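Local coordinates for protein N-acetylneuraminate lyase (Peptoclostridium difficile, PDB 4WOZ) that belongs to the dihydrodipicolinate synthetase family and folds as a closed eight-stranded parallel beta/alpha (TIM) barrel, in an assembly of four chains, at residues E98-E101 with L102-T106. Numbering follows the deposited sequence.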
loop_
_atom_site.group_PDB
_atom_site.type_symbol
_atom_site.label_atom_id
_atom_site.label_comp_id
_atom_site.label_asym_id
_atom_site.label_seq_id
_atom_site.Cartn_x
_atom_site.Cartn_y
_atom_site.Cartn_z
ATOM N N GLU A 98 21.775 21.583 -3.165
ATOM C CA GLU A 98 22.845 20.667 -3.540
ATOM C C GLU A 98 22.637 20.224 -4.983
ATOM O O GLU A 98 23.588 20.130 -5.758
ATOM C CB GLU A 98 22.858 19.435 -2.624
ATOM C CG GLU A 98 23.845 18.355 -3.067
ATOM C CD GLU A 98 23.854 17.136 -2.156
ATOM O OE1 GLU A 98 22.773 16.574 -1.892
ATOM O OE2 GLU A 98 24.947 16.733 -1.706
ATOM N N ALA A 99 21.384 19.959 -5.335
ATOM C CA ALA A 99 21.049 19.520 -6.685
ATOM C C ALA A 99 21.480 20.551 -7.717
ATOM O O ALA A 99 22.109 20.208 -8.720
ATOM C CB ALA A 99 19.552 19.262 -6.798
ATOM N N VAL A 100 21.139 21.813 -7.477
ATOM C CA VAL A 100 21.509 22.874 -8.404
ATOM C C VAL A 100 23.028 23.030 -8.458
ATOM O O VAL A 100 23.591 23.325 -9.508
ATOM C CB VAL A 100 20.857 24.218 -8.009
ATOM C CG1 VAL A 100 21.320 25.325 -8.943
ATOM C CG2 VAL A 100 19.348 24.090 -8.077
ATOM N N GLU A 101 23.697 22.818 -7.332
ATOM C CA GLU A 101 25.147 22.936 -7.324
ATOM C C GLU A 101 25.786 21.819 -8.146
ATOM O O GLU A 101 26.755 22.045 -8.876
ATOM C CB GLU A 101 25.691 22.899 -5.891
ATOM C CG GLU A 101 27.171 22.532 -5.817
ATOM C CD GLU A 101 27.889 23.121 -4.612
ATOM O OE1 GLU A 101 27.456 22.878 -3.467
ATOM O OE2 GLU A 101 28.900 23.827 -4.820
ATOM N N LEU A 102 25.237 20.613 -8.022
ATOM C CA LEU A 102 25.758 19.459 -8.743
ATOM C C LEU A 102 25.472 19.559 -10.237
ATOM O O LEU A 102 26.260 19.090 -11.055
ATOM C CB LEU A 102 25.156 18.169 -8.173
ATOM C CG LEU A 102 25.504 17.868 -6.716
ATOM C CD1 LEU A 102 24.719 16.657 -6.245
ATOM C CD2 LEU A 102 26.999 17.618 -6.577
ATOM N N ALA A 103 24.347 20.167 -10.593
ATOM C CA ALA A 103 24.001 20.329 -11.997
ATOM C C ALA A 103 25.038 21.245 -12.637
ATOM O O ALA A 103 25.438 21.040 -13.784
ATOM C CB ALA A 103 22.609 20.931 -12.139
ATOM N N LYS A 104 25.464 22.260 -11.888
ATOM C CA LYS A 104 26.470 23.205 -12.372
ATOM C C LYS A 104 27.813 22.498 -12.490
ATOM O O LYS A 104 28.467 22.541 -13.533
ATOM C CB LYS A 104 26.616 24.379 -11.404
ATOM C CG LYS A 104 25.520 25.423 -11.484
ATOM C CD LYS A 104 25.846 26.588 -10.552
ATOM C CE LYS A 104 25.056 27.838 -10.907
ATOM N NZ LYS A 104 23.584 27.615 -10.842
ATOM N N PHE A 105 28.214 21.850 -11.402
ATOM C CA PHE A 105 29.475 21.125 -11.357
ATOM C C PHE A 105 29.606 20.148 -12.528
ATOM O O PHE A 105 30.576 20.202 -13.281
ATOM C CB PHE A 105 29.590 20.363 -10.033
ATOM C CG PHE A 105 30.927 19.710 -9.818
ATOM C CD1 PHE A 105 32.060 20.480 -9.581
ATOM C CD2 PHE A 105 31.051 18.327 -9.845
ATOM C CE1 PHE A 105 33.300 19.882 -9.372
ATOM C CE2 PHE A 105 32.286 17.717 -9.636
ATOM C CZ PHE A 105 33.413 18.498 -9.400
ATOM N N THR A 106 28.627 19.263 -12.688
ATOM C CA THR A 106 28.676 18.277 -13.764
ATOM C C THR A 106 28.591 18.894 -15.156
ATOM O O THR A 106 29.273 18.447 -16.073
ATOM C CB THR A 106 27.561 17.210 -13.609
ATOM O OG1 THR A 106 26.274 17.840 -13.595
ATOM C CG2 THR A 106 27.754 16.429 -12.308
#
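Leu102 lies alongside Glu98 one turn further along helix 96-109, the two side chains pointing the same way, with Leu102 CD1 resting 3.7 Å from Glu98 CG. The methylene part of the glutamate does the touching: with CG anti to the backbone N (chi1 173°) and the chain extended beyond it, the carboxylate is carried outward on the side away from Leu102, and its OE1 is bound by Lys70 and Ser93. Leu102 CG also lies close to Glu98 O, at 3.1 Å, the same oxygen that accepts Leu102 N at 2.8 Å. On another flank Val100 and Lys104 repeat the side-by-side arrangement. The lysine chain runs back over Val100 O and bends at its last torsion (chi4 59°), which brings NZ to 3.7 Å from the methyl CG1 of Val100, an apolar neighbour for the ammonium. Glu101 OE2 forms a salt bridge with Lys71, joining this helix to helix 67-81, which Phe105 also touches. Phe105 N bonds to Glu101 O at 2.9 Å, the ordinary helical i to i+4 pairing. Thr106 OG1 turns back to Leu102 O at 2.8 Å, so this carbonyl accepts both the hydroxyl and Thr106 N. The chemistry thus divides helix 96-109, which links strands 86-90 and 113-117 of the barrel: aliphatic parts pack along its turns, the glutamate carboxylates pair with lysines of the preceding helix, and the buried threonine hydroxyl is satisfied within its own helix.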